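Local coordinates for PTS EIIA type-4 domain-containing protein (PDB 4TKZ) that probably serves as the EIIA component of a sugar phosphotransferase system, passing phosphoryl groups along the chain that drives sugar uptake, at residues 18-21 and 22-26. Numbering follows the deposited sequence. Where two conformers were deposited one is given.
Sequences SSLE and LIAGH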
ATOM      1  N   SER A  18       4.025   5.183  -9.206  1.00 18.10           N
ATOM      2  CA  SER A  18       3.717   4.762 -10.573  1.00 17.94           C
ATOM      3  C   SER A  18       2.234   4.430 -10.727  1.00 21.10           C
ATOM      4  O   SER A  18       1.685   4.569 -11.817  1.00 20.00           O
ATOM      5  CB  SER A  18       4.590   3.579 -11.013  1.00 17.40           C
ATOM      6  OG  SER A  18       4.165   2.364 -10.425  1.00 18.48           O
ATOM      7  N   SER A  19       1.582   4.007  -9.640  1.00 17.85           N
ATOM      8  CA  SER A  19       0.136   3.757  -9.669  1.00 22.80           C
ATOM      9  C   SER A  19      -0.598   5.075  -9.871  1.00 22.14           C
ATOM     10  O   SER A  19      -1.503   5.186 -10.704  1.00 20.99           O
ATOM     11  CB  SER A  19      -0.330   3.108  -8.363  1.00 15.83           C
ATOM     12  OG  SER A  19       0.355   1.893  -8.127  1.00 18.01           O
ATOM     13  N   LEU A  20      -0.202   6.067  -9.085  1.00 16.65           N
ATOM     14  CA  LEU A  20      -0.735   7.425  -9.177  1.00 21.56           C
ATOM     15  C   LEU A  20      -0.527   8.041 -10.568  1.00 22.96           C
ATOM     16  O   LEU A  20      -1.440   8.663 -11.120  1.00 23.44           O
ATOM     17  CB  LEU A  20      -0.081   8.303  -8.095  1.00 17.17           C
ATOM     18  CG  LEU A  20      -0.401   9.795  -8.042  1.00 17.91           C
ATOM     19  CD1 LEU A  20      -1.882  10.024  -7.779  1.00 18.95           C
ATOM     20  CD2 LEU A  20       0.455  10.492  -6.976  1.00 17.51           C
ATOM     21  N   GLU A  21       0.668   7.868 -11.128  1.00 19.35           N
ATOM     22  CA  GLU A  21       0.996   8.426 -12.437  1.00 20.01           C
ATOM     23  C   GLU A  21       0.062   7.838 -13.485  1.00 21.42           C
ATOM     24  O   GLU A  21      -0.443   8.549 -14.351  1.00 23.30           O
ATOM     25  CB  GLU A  21       2.451   8.103 -12.794  1.00 25.16           C
ATOM     26  CG  GLU A  21       2.764   8.038 -14.288  1.00 30.46           C
ATOM     27  CD  GLU A  21       3.278   9.348 -14.867  1.00 39.34           C
ATOM     28  OE1 GLU A  21       2.878  10.425 -14.380  1.00 42.64           O
ATOM     29  OE2 GLU A  21       4.087   9.290 -15.820  1.00 49.48           O
ATOM     30  N   LEU A  22      -0.162   6.529 -13.398  0.68 20.50           N
ATOM     31  CA  LEU A  22      -1.014   5.827 -14.358  0.68 19.21           C
ATOM     32  C   LEU A  22      -2.474   6.255 -14.242  0.68 22.36           C
ATOM     33  O   LEU A  22      -3.164   6.443 -15.255  0.68 21.70           O
ATOM     34  CB  LEU A  22      -0.899   4.309 -14.170  0.68 20.02           C
ATOM     35  CG  LEU A  22      -1.785   3.502 -15.123  0.68 22.15           C
ATOM     36  CD1 LEU A  22      -1.375   3.784 -16.556  0.68 23.48           C
ATOM     37  CD2 LEU A  22      -1.722   2.002 -14.826  0.68 19.62           C
ATOM     38  N   ILE A  23      -2.945   6.398 -13.007  1.00 20.61           N
ATOM     39  CA  ILE A  23      -4.344   6.735 -12.764  1.00 18.74           C
ATOM     40  C   ILE A  23      -4.592   8.225 -12.998  1.00 23.30           C
ATOM     41  O   ILE A  23      -5.477   8.593 -13.765  1.00 26.31           O
ATOM     42  CB  ILE A  23      -4.797   6.306 -11.348  1.00 17.64           C
ATOM     43  CG1 ILE A  23      -4.864   4.781 -11.244  1.00 19.36           C
ATOM     44  CG2 ILE A  23      -6.157   6.899 -11.002  1.00 22.23           C
ATOM     45  CD1 ILE A  23      -4.929   4.276  -9.810  1.00 19.39           C
ATOM     46  N   ALA A  24      -3.790   9.077 -12.371  1.00 20.15           N
ATOM     47  CA  ALA A  24      -4.078  10.514 -12.358  1.00 22.96           C
ATOM     48  C   ALA A  24      -3.074  11.397 -13.109  1.00 24.29           C
ATOM     49  O   ALA A  24      -3.322  12.589 -13.301  1.00 27.85           O
ATOM     50  CB  ALA A  24      -4.216  10.996 -10.925  1.00 27.70           C
ATOM     51  N   GLY A  25      -1.940  10.834 -13.517  1.00 24.04           N
ATOM     52  CA  GLY A  25      -0.924  11.621 -14.197  1.00 25.70           C
ATOM     53  C   GLY A  25       0.017  12.223 -13.172  1.00 28.35           C
ATOM     54  O   GLY A  25      -0.103  11.942 -11.985  1.00 26.48           O
ATOM     55  N   HIS A  26       0.943  13.064 -13.620  1.00 27.23           N
ATOM     56  CA  HIS A  26       1.930  13.638 -12.712  1.00 27.79           C
ATOM     57  C   HIS A  26       1.327  14.709 -11.802  1.00 26.82           C
ATOM     58  O   HIS A  26       0.550  15.550 -12.251  1.00 23.25           O
ATOM     59  CB  HIS A  26       3.107  14.207 -13.503  1.00 29.42           C
ATOM     60  CG  HIS A  26       4.169  14.820 -12.644  1.00 32.66           C
ATOM     61  ND1 HIS A  26       4.301  16.181 -12.485  1.00 33.34           N
ATOM     62  CD2 HIS A  26       5.144  14.255 -11.897  1.00 29.51           C
ATOM     63  CE1 HIS A  26       5.314  16.431 -11.675  1.00 28.44           C
ATOM     64  NE2 HIS A  26       5.842  15.279 -11.302  1.00 35.63           N
TER
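The C-terminal turn of helix 12-24 is where L20 and A24 meet, L20 CD1 lying 4.0 Å from A24 CB one turn further on. With CG anti to the backbone N (chi1 176°), L20 runs beside its own carbonyl carbon, and its chi2 then sets CD1 beside the alanine methyl. In the same turn the helix makes its last regular bond, A24 N to L20 O at 2.7 Å, nearly straight at 162°. I23 N reaches S19 O at 3.0 Å, and the same oxygen is brushed by I23 CG1 at 3.4 Å. This helix is the crossover of a right-handed beta-alpha-beta unit, between parallel strands 3-9 and 30-35, and G25 ends it: its positive phi turns the chain out, while its N still makes weak bonds to both L20 O and E21 O, the latter at 2.9 Å. The E21 chain bends at chi2 (94°), bringing OE1 round to the residues after the helix, 3.6 Å from G25 C. L20 and I23 also touch M97 of helix 93-102. S19 OG is hydrogen-bonded to H9 O of the second subunit; S18 OG has G15 O of its own chain and N11 N of the second subunit.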